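Long-range contacts in peptidase M42 (Thaumarchaeota archaeon SCGC AB-539-E09, PDB 5DS0), which probably trims amino acids from the N-termini of peptides, as a metal-dependent TET aminopeptidase of the M42 family assembled from twelve subunits: residues L46-T50 / S209-Q213; E190-M195 / I340-I344; V173-F179 / H327-L333. One frame throughout, in Å; residues are numbered along the deposited sequence.

Contact 1. Residues L46-T50 / S209-Q213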
ATOM      1  N   LEU C  46     -46.691  20.091  -4.273  1.00 46.83           N
ATOM      2  CA  LEU C  46     -45.399  19.806  -4.868  1.00 46.26           C
ATOM      3  C   LEU C  46     -45.487  19.578  -6.377  1.00 44.58           C
ATOM      4  O   LEU C  46     -44.475  19.680  -7.069  1.00 44.93           O
ATOM      5  CB  LEU C  46     -44.758  18.594  -4.190  1.00 46.74           C
ATOM      6  CG  LEU C  46     -43.840  18.896  -3.001  1.00 48.29           C
ATOM      7  CD1 LEU C  46     -44.439  19.903  -2.035  1.00 49.34           C
ATOM      8  CD2 LEU C  46     -43.481  17.617  -2.257  1.00 49.15           C
ATOM      9  N   GLY C  47     -46.675  19.276  -6.884  1.00 43.19           N
ATOM     10  CA  GLY C  47     -46.854  19.034  -8.308  1.00 42.13           C
ATOM     11  C   GLY C  47     -47.385  17.657  -8.682  1.00 41.77           C
ATOM     12  O   GLY C  47     -47.529  17.369  -9.863  1.00 40.58           O
ATOM     13  N   SER C  48     -47.661  16.795  -7.700  1.00 42.02           N
ATOM     14  CA  SER C  48     -48.271  15.487  -7.976  1.00 42.04           C
ATOM     15  C   SER C  48     -49.701  15.686  -8.413  1.00 42.89           C
ATOM     16  O   SER C  48     -50.449  16.405  -7.757  1.00 44.21           O
ATOM     17  CB  SER C  48     -48.294  14.584  -6.741  1.00 42.13           C
ATOM     18  OG  SER C  48     -47.038  14.524  -6.091  1.00 42.36           O
ATOM     19  N   VAL C  49     -50.076  15.072  -9.530  1.00 42.59           N
ATOM     20  CA  VAL C  49     -51.485  15.031  -9.914  1.00 43.23           C
ATOM     21  C   VAL C  49     -52.032  13.606  -9.693  1.00 42.11           C
ATOM     22  O   VAL C  49     -51.349  12.607  -9.919  1.00 41.41           O
ATOM     23  CB  VAL C  49     -51.808  15.549 -11.350  1.00 44.31           C
ATOM     24  CG1 VAL C  49     -51.062  16.821 -11.796  1.00 45.48           C
ATOM     25  CG2 VAL C  49     -51.485  14.478 -12.338  1.00 43.95           C
ATOM     26  N   THR C  50     -53.283  13.549  -9.260  1.00 41.64           N
ATOM     27  CA  THR C  50     -53.932  12.328  -8.858  1.00 41.45           C
ATOM     28  C   THR C  50     -55.323  12.256  -9.504  1.00 40.27           C
ATOM     29  O   THR C  50     -56.104  13.189  -9.417  1.00 39.53           O
ATOM     30  CB  THR C  50     -54.067  12.277  -7.316  1.00 43.35           C
ATOM     31  OG1 THR C  50     -52.791  12.522  -6.692  1.00 44.93           O
ATOM     32  CG2 THR C  50     -54.616  10.929  -6.852  1.00 43.87           C
ATOM     33  N   SER C 209     -52.239   8.040  -8.884  1.00 35.25           N
ATOM     34  CA  SER C 209     -51.425   9.203  -8.633  1.00 35.15           C
ATOM     35  C   SER C 209     -50.081   9.200  -9.357  1.00 34.29           C
ATOM     36  O   SER C 209     -49.316   8.257  -9.269  1.00 33.54           O
ATOM     37  CB  SER C 209     -51.208   9.340  -7.138  1.00 35.27           C
ATOM     38  OG  SER C 209     -50.677  10.607  -6.856  1.00 35.59           O
ATOM     39  N   ALA C 210     -49.813  10.291 -10.059  1.00 34.47           N
ATOM     40  CA  ALA C 210     -48.529  10.520 -10.707  1.00 34.69           C
ATOM     41  C   ALA C 210     -47.660  11.409  -9.818  1.00 34.76           C
ATOM     42  O   ALA C 210     -47.673  12.635  -9.938  1.00 35.21           O
ATOM     43  CB  ALA C 210     -48.747  11.167 -12.061  1.00 35.20           C
ATOM     44  N   THR C 211     -46.936  10.782  -8.904  1.00 34.53           N
ATOM     45  CA  THR C 211     -46.206  11.502  -7.879  1.00 35.06           C
ATOM     46  C   THR C 211     -44.965  12.189  -8.416  1.00 35.07           C
ATOM     47  O   THR C 211     -44.428  11.799  -9.449  1.00 35.13           O
ATOM     48  CB  THR C 211     -45.794  10.546  -6.734  1.00 35.06           C
ATOM     49  OG1 THR C 211     -45.317   9.310  -7.283  1.00 35.53           O
ATOM     50  CG2 THR C 211     -46.970  10.253  -5.845  1.00 34.87           C
ATOM     51  N   VAL C 212     -44.496  13.185  -7.673  1.00 35.39           N
ATOM     52  CA  VAL C 212     -43.279  13.912  -8.018  1.00 36.27           C
ATOM     53  C   VAL C 212     -42.185  13.677  -6.988  1.00 36.21           C
ATOM     54  O   VAL C 212     -42.443  13.227  -5.873  1.00 37.20           O
ATOM     55  CB  VAL C 212     -43.528  15.435  -8.162  1.00 37.25           C
ATOM     56  CG1 VAL C 212     -44.478  15.704  -9.321  1.00 37.55           C
ATOM     57  CG2 VAL C 212     -44.052  16.045  -6.869  1.00 37.71           C
ATOM     58  N   GLN C 213     -40.960  13.979  -7.390  1.00 36.01           N
ATOM     59  CA  GLN C 213     -39.811  13.974  -6.497  1.00 36.53           C
ATOM     60  C   GLN C 213     -39.556  12.675  -5.716  1.00 36.30           C
ATOM     61  O   GLN C 213     -39.101  12.729  -4.581  1.00 36.19           O
ATOM     62  CB  GLN C 213     -39.913  15.171  -5.530  1.00 36.92           C
ATOM     63  CG  GLN C 213     -39.800  16.505  -6.248  1.00 36.65           C
ATOM     64  CD  GLN C 213     -39.665  17.684  -5.313  1.00 36.70           C
ATOM     65  OE1 GLN C 213     -38.842  17.698  -4.392  1.00 37.01           O
ATOM     66  NE2 GLN C 213     -40.442  18.705  -5.575  1.00 37.11           N
TER

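Contact 2. Residues E190-M195 / I340-I344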
ATOM      1  N   GLU C 190     -53.526   3.489 -17.616  1.00 40.97           N
ATOM      2  CA  GLU C 190     -54.174   2.547 -18.517  1.00 41.62           C
ATOM      3  C   GLU C 190     -55.181   1.694 -17.782  1.00 42.52           C
ATOM      4  O   GLU C 190     -56.198   1.309 -18.351  1.00 43.37           O
ATOM      5  CB  GLU C 190     -53.147   1.650 -19.210  1.00 41.57           C
ATOM      6  CG  GLU C 190     -52.392   2.354 -20.329  1.00 42.74           C
ATOM      7  CD  GLU C 190     -53.298   2.752 -21.475  1.00 44.13           C
ATOM      8  OE1 GLU C 190     -53.634   1.866 -22.288  1.00 46.49           O
ATOM      9  OE2 GLU C 190     -53.709   3.931 -21.529  1.00 43.56           O
ATOM     10  N   ALA C 191     -54.895   1.380 -16.526  1.00 42.84           N
ATOM     11  CA  ALA C 191     -55.822   0.610 -15.719  1.00 44.04           C
ATOM     12  C   ALA C 191     -57.118   1.387 -15.548  1.00 45.50           C
ATOM     13  O   ALA C 191     -58.194   0.864 -15.793  1.00 48.52           O
ATOM     14  CB  ALA C 191     -55.215   0.292 -14.366  1.00 43.88           C
ATOM     15  N   ILE C 192     -57.012   2.637 -15.129  1.00 45.51           N
ATOM     16  CA  ILE C 192     -58.185   3.468 -14.937  1.00 46.30           C
ATOM     17  C   ILE C 192     -58.937   3.649 -16.248  1.00 48.26           C
ATOM     18  O   ILE C 192     -60.165   3.578 -16.272  1.00 50.53           O
ATOM     19  CB  ILE C 192     -57.807   4.830 -14.323  1.00 45.97           C
ATOM     20  CG1 ILE C 192     -57.440   4.636 -12.852  1.00 45.73           C
ATOM     21  CG2 ILE C 192     -58.956   5.816 -14.420  1.00 46.56           C
ATOM     22  CD1 ILE C 192     -56.646   5.778 -12.261  1.00 45.83           C
ATOM     23  N   ARG C 193     -58.212   3.870 -17.338  1.00 48.92           N
ATOM     24  CA  ARG C 193     -58.859   4.056 -18.632  1.00 49.65           C
ATOM     25  C   ARG C 193     -59.675   2.847 -18.995  1.00 49.67           C
ATOM     26  O   ARG C 193     -60.841   2.969 -19.351  1.00 51.77           O
ATOM     27  CB  ARG C 193     -57.841   4.313 -19.735  1.00 50.41           C
ATOM     28  CG  ARG C 193     -58.486   4.490 -21.104  1.00 51.08           C
ATOM     29  CD  ARG C 193     -57.474   4.744 -22.203  1.00 52.78           C
ATOM     30  NE  ARG C 193     -56.648   3.580 -22.515  1.00 56.82           N
ATOM     31  CZ  ARG C 193     -57.021   2.518 -23.227  1.00 59.80           C
ATOM     32  NH1 ARG C 193     -58.242   2.421 -23.729  1.00 60.37           N
ATOM     33  NH2 ARG C 193     -56.145   1.530 -23.404  1.00 61.27           N
ATOM     34  N   ARG C 194     -59.061   1.680 -18.896  1.00 49.96           N
ATOM     35  CA  ARG C 194     -59.719   0.440 -19.277  1.00 51.96           C
ATOM     36  C   ARG C 194     -60.928   0.098 -18.435  1.00 53.08           C
ATOM     37  O   ARG C 194     -61.898  -0.467 -18.930  1.00 54.32           O
ATOM     38  CB  ARG C 194     -58.735  -0.726 -19.257  1.00 52.96           C
ATOM     39  CG  ARG C 194     -58.112  -0.858 -20.659  1.00 54.90           C
ATOM     40  CD  ARG C 194     -56.594  -1.266 -20.768  1.00 54.68           C
ATOM     41  NE  ARG C 194     -56.429  -2.681 -20.471  1.00 55.21           N
ATOM     42  CZ  ARG C 194     -55.386  -3.459 -20.780  1.00 55.45           C
ATOM     43  NH1 ARG C 194     -55.474  -4.703 -20.387  1.00 56.14           N
ATOM     44  NH2 ARG C 194     -54.276  -3.067 -21.446  1.00 56.30           N
HETATM   45  N   MSE C 195     -60.869   0.444 -17.160  1.00 54.56           N
HETATM   46  CA  MSE C 195     -61.984   0.187 -16.258  1.00 57.41           C
HETATM   47  C   MSE C 195     -63.188   0.996 -16.653  1.00 57.41           C
HETATM   48  O   MSE C 195     -64.314   0.496 -16.599  1.00 57.72           O
HETATM   49  CB  MSE C 195     -61.544   0.466 -14.825  1.00 58.87           C
HETATM   50  CG  MSE C 195     -60.631  -0.675 -14.414  1.00 62.19           C
HETATM   51 SE   MSE C 195     -60.277  -0.681 -12.484  0.80 69.66          SE
HETATM   52  CE  MSE C 195     -61.378  -2.256 -12.010  1.00 72.40           C
ATOM     53  N   ILE C 340     -50.798  -4.303 -15.982  1.00 37.46           N
ATOM     54  CA  ILE C 340     -52.090  -3.642 -16.116  1.00 38.35           C
ATOM     55  C   ILE C 340     -53.216  -4.627 -15.789  1.00 40.18           C
ATOM     56  O   ILE C 340     -54.105  -4.318 -14.996  1.00 39.81           O
ATOM     57  CB  ILE C 340     -52.310  -3.046 -17.514  1.00 38.56           C
ATOM     58  CG1 ILE C 340     -51.352  -1.890 -17.756  1.00 37.77           C
ATOM     59  CG2 ILE C 340     -53.745  -2.561 -17.633  1.00 39.52           C
ATOM     60  CD1 ILE C 340     -51.274  -1.490 -19.210  1.00 38.64           C
ATOM     61  N   ARG C 341     -53.169  -5.820 -16.384  1.00 42.29           N
ATOM     62  CA  ARG C 341     -54.158  -6.855 -16.087  1.00 42.98           C
ATOM     63  C   ARG C 341     -54.225  -7.125 -14.587  1.00 41.98           C
ATOM     64  O   ARG C 341     -55.303  -7.172 -14.003  1.00 43.15           O
ATOM     65  CB  ARG C 341     -53.830  -8.150 -16.808  1.00 45.29           C
ATOM     66  CG  ARG C 341     -54.136  -8.142 -18.285  1.00 48.41           C
ATOM     67  CD  ARG C 341     -53.823  -9.495 -18.902  1.00 52.15           C
ATOM     68  NE  ARG C 341     -53.457  -9.393 -20.323  1.00 58.67           N
ATOM     69  CZ  ARG C 341     -54.265  -9.663 -21.366  1.00 62.94           C
ATOM     70  NH1 ARG C 341     -53.794  -9.559 -22.613  1.00 62.41           N
ATOM     71  NH2 ARG C 341     -55.552  -9.982 -21.185  1.00 66.47           N
ATOM     72  N   LEU C 342     -53.067  -7.291 -13.970  1.00 40.54           N
ATOM     73  CA  LEU C 342     -53.009  -7.641 -12.564  1.00 40.74           C
ATOM     74  C   LEU C 342     -53.646  -6.576 -11.666  1.00 41.03           C
ATOM     75  O   LEU C 342     -54.416  -6.920 -10.767  1.00 42.88           O
ATOM     76  CB  LEU C 342     -51.559  -7.870 -12.133  1.00 39.64           C
ATOM     77  CG  LEU C 342     -51.348  -8.190 -10.654  1.00 39.18           C
ATOM     78  CD1 LEU C 342     -52.096  -9.450 -10.253  1.00 39.08           C
ATOM     79  CD2 LEU C 342     -49.864  -8.325 -10.350  1.00 39.27           C
ATOM     80  N   VAL C 343     -53.319  -5.308 -11.909  1.00 39.97           N
ATOM     81  CA  VAL C 343     -53.826  -4.217 -11.062  1.00 39.63           C
ATOM     82  C   VAL C 343     -55.354  -4.148 -11.160  1.00 39.75           C
ATOM     83  O   VAL C 343     -56.024  -3.947 -10.152  1.00 41.05           O
ATOM     84  CB  VAL C 343     -53.193  -2.792 -11.308  1.00 40.22           C
ATOM     85  CG1 VAL C 343     -51.807  -2.675 -10.685  1.00 40.06           C
ATOM     86  CG2 VAL C 343     -53.113  -2.415 -12.771  1.00 41.04           C
ATOM     87  N   ILE C 344     -55.900  -4.373 -12.350  1.00 38.34           N
ATOM     88  CA  ILE C 344     -57.341  -4.400 -12.527  1.00 38.11           C
ATOM     89  C   ILE C 344     -57.981  -5.507 -11.689  1.00 38.08           C
ATOM     90  O   ILE C 344     -58.932  -5.255 -10.951  1.00 37.72           O
ATOM     91  CB  ILE C 344     -57.706  -4.539 -14.014  1.00 38.98           C
ATOM     92  CG1 ILE C 344     -57.408  -3.218 -14.742  1.00 38.92           C
ATOM     93  CG2 ILE C 344     -59.169  -4.908 -14.193  1.00 40.14           C
ATOM     94  CD1 ILE C 344     -57.466  -3.287 -16.253  1.00 39.70           C
TER

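Contact 3. Residues V173-F179 / H327-L333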
ATOM      1  N   VAL C 173     -40.049  -5.175 -27.108  1.00 34.37           N
ATOM      2  CA  VAL C 173     -39.224  -4.510 -26.088  1.00 33.66           C
ATOM      3  C   VAL C 173     -39.071  -3.022 -26.337  1.00 33.52           C
ATOM      4  O   VAL C 173     -38.669  -2.610 -27.418  1.00 33.57           O
ATOM      5  CB  VAL C 173     -37.806  -5.092 -26.074  1.00 33.02           C
ATOM      6  CG1 VAL C 173     -36.909  -4.305 -25.153  1.00 32.23           C
ATOM      7  CG2 VAL C 173     -37.833  -6.561 -25.670  1.00 33.05           C
ATOM      8  N   ALA C 174     -39.399  -2.228 -25.329  1.00 33.79           N
ATOM      9  CA  ALA C 174     -39.360  -0.775 -25.434  1.00 34.48           C
ATOM     10  C   ALA C 174     -38.000  -0.253 -25.014  1.00 34.67           C
ATOM     11  O   ALA C 174     -37.419  -0.756 -24.054  1.00 34.26           O
ATOM     12  CB  ALA C 174     -40.443  -0.166 -24.556  1.00 34.82           C
HETATM   13  N   MSE C 175     -37.516   0.765 -25.717  1.00 35.20           N
HETATM   14  CA  MSE C 175     -36.190   1.322 -25.468  1.00 35.96           C
HETATM   15  C   MSE C 175     -36.286   2.811 -25.334  1.00 34.53           C
HETATM   16  O   MSE C 175     -36.852   3.475 -26.193  1.00 34.86           O
HETATM   17  CB  MSE C 175     -35.290   0.996 -26.639  1.00 38.69           C
HETATM   18  CG  MSE C 175     -33.850   1.456 -26.434  1.00 41.71           C
HETATM   19 SE   MSE C 175     -32.783   0.792 -27.972  0.85 49.42          SE
HETATM   20  CE  MSE C 175     -30.991   1.519 -27.627  1.00 48.32           C
ATOM     21  N   GLY C 176     -35.727   3.345 -24.253  1.00 32.92           N
ATOM     22  CA  GLY C 176     -35.755   4.766 -23.990  1.00 32.32           C
ATOM     23  C   GLY C 176     -35.447   5.091 -22.553  1.00 31.90           C
ATOM     24  O   GLY C 176     -34.953   4.252 -21.801  1.00 32.46           O
ATOM     25  N   LYS C 177     -35.667   6.343 -22.178  1.00 32.26           N
ATOM     26  CA  LYS C 177     -35.326   6.805 -20.830  1.00 31.87           C
ATOM     27  C   LYS C 177     -36.576   6.921 -19.990  1.00 31.50           C
ATOM     28  O   LYS C 177     -37.690   6.757 -20.479  1.00 31.41           O
ATOM     29  CB  LYS C 177     -34.637   8.161 -20.883  1.00 32.16           C
ATOM     30  CG  LYS C 177     -35.568   9.321 -21.229  1.00 32.77           C
ATOM     31  CD  LYS C 177     -34.839  10.649 -21.194  1.00 33.01           C
ATOM     32  CE  LYS C 177     -35.681  11.776 -21.758  1.00 33.59           C
ATOM     33  NZ  LYS C 177     -36.658  12.251 -20.751  1.00 34.27           N
ATOM     34  N   ALA C 178     -36.366   7.176 -18.709  1.00 31.12           N
ATOM     35  CA  ALA C 178     -37.435   7.514 -17.777  1.00 31.15           C
ATOM     36  C   ALA C 178     -38.483   6.431 -17.542  1.00 31.39           C
ATOM     37  O   ALA C 178     -39.542   6.722 -16.982  1.00 32.36           O
ATOM     38  CB  ALA C 178     -38.099   8.812 -18.205  1.00 31.49           C
ATOM     39  N   PHE C 179     -38.209   5.185 -17.927  1.00 31.40           N
ATOM     40  CA  PHE C 179     -39.123   4.107 -17.577  1.00 31.33           C
ATOM     41  C   PHE C 179     -39.385   4.145 -16.073  1.00 30.69           C
ATOM     42  O   PHE C 179     -40.507   3.928 -15.651  1.00 31.39           O
ATOM     43  CB  PHE C 179     -38.579   2.747 -17.977  1.00 31.63           C
ATOM     44  CG  PHE C 179     -38.571   2.507 -19.457  1.00 32.29           C
ATOM     45  CD1 PHE C 179     -39.688   2.770 -20.224  1.00 32.91           C
ATOM     46  CD2 PHE C 179     -37.457   1.979 -20.077  1.00 32.55           C
ATOM     47  CE1 PHE C 179     -39.683   2.535 -21.581  1.00 32.92           C
ATOM     48  CE2 PHE C 179     -37.451   1.741 -21.437  1.00 32.67           C
ATOM     49  CZ  PHE C 179     -38.562   2.030 -22.189  1.00 32.90           C
ATOM     50  N   HIS C 327     -29.180   6.712 -19.306  1.00 31.66           N
ATOM     51  CA  HIS C 327     -29.790   7.344 -20.478  1.00 30.54           C
ATOM     52  C   HIS C 327     -30.791   6.464 -21.197  1.00 29.20           C
ATOM     53  O   HIS C 327     -31.767   6.959 -21.751  1.00 29.27           O
ATOM     54  CB  HIS C 327     -28.725   7.812 -21.478  1.00 30.80           C
ATOM     55  CG  HIS C 327     -28.170   9.155 -21.156  1.00 31.63           C
ATOM     56  ND1 HIS C 327     -27.498   9.415 -19.982  1.00 32.69           N
ATOM     57  CD2 HIS C 327     -28.203  10.320 -21.839  1.00 32.11           C
ATOM     58  CE1 HIS C 327     -27.142  10.686 -19.955  1.00 33.44           C
ATOM     59  NE2 HIS C 327     -27.551  11.256 -21.075  1.00 33.27           N
ATOM     60  N   VAL C 328     -30.545   5.170 -21.227  1.00 28.36           N
ATOM     61  CA  VAL C 328     -31.391   4.297 -22.006  1.00 27.70           C
ATOM     62  C   VAL C 328     -31.563   2.956 -21.322  1.00 27.26           C
ATOM     63  O   VAL C 328     -30.609   2.337 -20.873  1.00 27.29           O
ATOM     64  CB  VAL C 328     -30.869   4.178 -23.467  1.00 27.86           C
ATOM     65  CG1 VAL C 328     -29.416   3.756 -23.511  1.00 28.34           C
ATOM     66  CG2 VAL C 328     -31.722   3.225 -24.284  1.00 27.78           C
ATOM     67  N   GLY C 329     -32.811   2.516 -21.252  1.00 27.29           N
ATOM     68  CA  GLY C 329     -33.159   1.268 -20.587  1.00 27.74           C
ATOM     69  C   GLY C 329     -34.052   0.452 -21.481  1.00 27.86           C
ATOM     70  O   GLY C 329     -34.476   0.928 -22.515  1.00 27.25           O
ATOM     71  N   LEU C 330     -34.346  -0.782 -21.068  1.00 28.93           N
ATOM     72  CA  LEU C 330     -35.228  -1.664 -21.839  1.00 29.73           C
ATOM     73  C   LEU C 330     -36.250  -2.297 -20.927  1.00 30.06           C
ATOM     74  O   LEU C 330     -35.925  -2.669 -19.812  1.00 29.75           O
ATOM     75  CB  LEU C 330     -34.420  -2.775 -22.485  1.00 30.19           C
ATOM     76  CG  LEU C 330     -33.281  -2.322 -23.387  1.00 30.53           C
ATOM     77  CD1 LEU C 330     -32.369  -3.488 -23.704  1.00 31.27           C
ATOM     78  CD2 LEU C 330     -33.837  -1.721 -24.664  1.00 30.80           C
ATOM     79  N   LEU C 331     -37.482  -2.432 -21.405  1.00 30.98           N
ATOM     80  CA  LEU C 331     -38.473  -3.244 -20.696  1.00 31.70           C
ATOM     81  C   LEU C 331     -39.388  -3.981 -21.669  1.00 32.04           C
ATOM     82  O   LEU C 331     -39.444  -3.632 -22.837  1.00 31.49           O
ATOM     83  CB  LEU C 331     -39.274  -2.394 -19.693  1.00 31.73           C
ATOM     84  CG  LEU C 331     -40.075  -1.186 -20.168  1.00 32.04           C
ATOM     85  CD1 LEU C 331     -41.325  -1.600 -20.927  1.00 33.14           C
ATOM     86  CD2 LEU C 331     -40.483  -0.357 -18.977  1.00 31.97           C
ATOM     87  N   SER C 332     -40.098  -4.983 -21.150  1.00 32.83           N
ATOM     88  CA  SER C 332     -40.992  -5.823 -21.952  1.00 33.90           C
ATOM     89  C   SER C 332     -42.418  -5.268 -21.983  1.00 34.04           C
ATOM     90  O   SER C 332     -43.012  -5.015 -20.943  1.00 33.71           O
ATOM     91  CB  SER C 332     -41.014  -7.232 -21.381  1.00 34.46           C
ATOM     92  OG  SER C 332     -42.124  -7.972 -21.860  1.00 36.96           O
ATOM     93  N   LEU C 333     -42.972  -5.093 -23.177  1.00 35.05           N
ATOM     94  CA  LEU C 333     -44.356  -4.633 -23.317  1.00 35.57           C
ATOM     95  C   LEU C 333     -45.345  -5.668 -22.813  1.00 36.93           C
ATOM     96  O   LEU C 333     -46.435  -5.318 -22.368  1.00 37.21           O
ATOM     97  CB  LEU C 333     -44.675  -4.295 -24.765  1.00 36.19           C
ATOM     98  CG  LEU C 333     -43.880  -3.106 -25.279  1.00 36.37           C
ATOM     99  CD1 LEU C 333     -44.197  -2.890 -26.744  1.00 37.76           C
ATOM    100  CD2 LEU C 333     -44.177  -1.840 -24.479  1.00 35.89           C
TER

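Contact 1. Residues L46-T50 / S209-Q213
Thr50 and Ser209 face each other as a non-hydrogen-bonded antiparallel pair, and their hydroxyls join, Thr50 OG1 to Ser209 OG at 2.9 Å. The threonine holds OG1 anti to its carbonyl carbon (chi1 -52°) and sends its methyl over the serine, with Thr50 CG2 3.8 Å from Ser209 CB. This is the tight end, buried beneath helix 219-228, where Thr224 touches Ser209. In the adjoining hydrogen-bonded pair, Ala210 N reaches Val49 O at 2.8 Å, whereas the return bond from Val49 N to Ala210 O is weak at 3.4 Å. Beyond it the regular ladder ends, and Ser48 OG accepts a hydrogen bond from Val212 N (3.3 Å, N-H...O angle 142°) and also bonds Asp44. The other end, at Leu46 and Gly47, is looser and partly exposed. Leu46 CB lies 3.8 Å from Val212 CG2, Val212 CG1 approaches the Gly47 carbonyl, and Leu46 packs on Gly311 of a neighbouring subunit. Gly47 has a positive phi, where a CB would jam against the preceding carbonyl. The pairing is thus continued by side-chain hydroxyls as well as backbone bonds, which keeps polar groups partnered in a buried contact just before the metal ligands Glu214 and Glu215.

Contact 2. Residues E190-M195 / I340-I344
Arg194 lays its guanidinium flat over a methyl of Ile340, the two side chains crossing at about a right angle. Near the backbone, Arg194 CB meets Ile344 CD1 at 4.1 Å. The next carbon, CG, rests above the rim of the Arg193 guanidinium within its own helix. Bends at chi2 (143°) and chi3 (74°) then swing the chain so that NE comes to 3.9 Å from Ile340 CG2. Arg194 CZ stands 3.7 Å from that same CG2, which sits over the centre of the planar group. At the tip, NH2 also nears Ile340 CD1, and NH1 forms a salt bridge with Glu337, one turn before Arg341. Deeper in, Ala191 CB touches Val343 CG2 at 3.8 Å, and the selenomethionine Met195 slides past Ile344 in the opposite direction, with Met195 CE beside Ile344 CG2. Glu190 gives its CB to Ile340 CD1 (3.7 Å), but its bent chain leads the carboxylate away to a side-on, two-nitrogen grip by Arg193, with NH2 2.8 Å from Glu190 OE1. An alanine at Glu190 is likely to leave Arg193 freer to turn and to deprive Tyr33 and Ser6 of their carboxylate partner. Segments 190-195 and 340-344 cross at -63°, their axes 9.5 Å apart at closest; helices 2-15 and 24-34 cover the Arg193 side, and each crossing helix follows a strand of the mixed sheet.

Contact 3. Residues V173-F179 / H327-L333
Gly329 O is approached by three groups of the facing segment. Gly176 N donates a hydrogen bond to it at 3.2 Å, Met175 CA adds a CA-H...O contact, and the Phe179 ring turns its edge to it, with CE2 3.3 Å from the oxygen. The same glycine pair closes the other way through Gly329 N and Gly176 O (2.8 Å). Ala174 and Leu331 form the second hydrogen-bonded pair, Ala174 N to Leu331 O being 2.9 Å and nearly straight at the carbonyl. Strands 173-176 and 329-332 are thus antiparallel neighbours in the mixed sheet; 173-176 also pairs with 166-168, and 329-332 with 314-322. On the face of Val173, Met175 and Leu330, the selenomethionine Met175 holds CG anti to its backbone N (chi1 -176°) and runs out extended beside Leu330, pointing the same way. Its CG touches Leu330 CD2 at 3.6 Å and Val328 CG2 at 3.5 Å, and a neighbouring subunit packs against this face through Arg100, Asp139 and Gly98. The opposite face bears Ala174 and Leu331. There Leu331 CD2 stands over the Phe179 ring in a CH-pi contact, 3.7 Å from the centroid and 25° off the normal, while Leu331 CD1 reaches the Ala174 methyl. Phe179 opens helix 179-197, and the next residue, Asp180, binds both cobalt ions.

In the fold
The three contacts interlace along the chain: first segments run 46-50, 173-179, 190-195 and second ones 209-213, 327-333, 340-344, so every pair crosses. Contacts 1 and 3 belong to the same mixed sheet, on opposite sides of the chain's centre, their centres about 22 Å apart. Contact 2 lies about 19 Å from contact 1 and 21 Å from contact 3, centre to centre. Its helices directly follow the strands of contact 3, and helix 179-197 leads on to strand 205-211 of contact 1. Four of the six cobalt ligands lie just beyond segment ends: Asp180, Glu214, Glu215 and His325. Contacts 1 and 3 thus probably help gather sequence-distant ligands about the metal site, while contact 2 packs helices together.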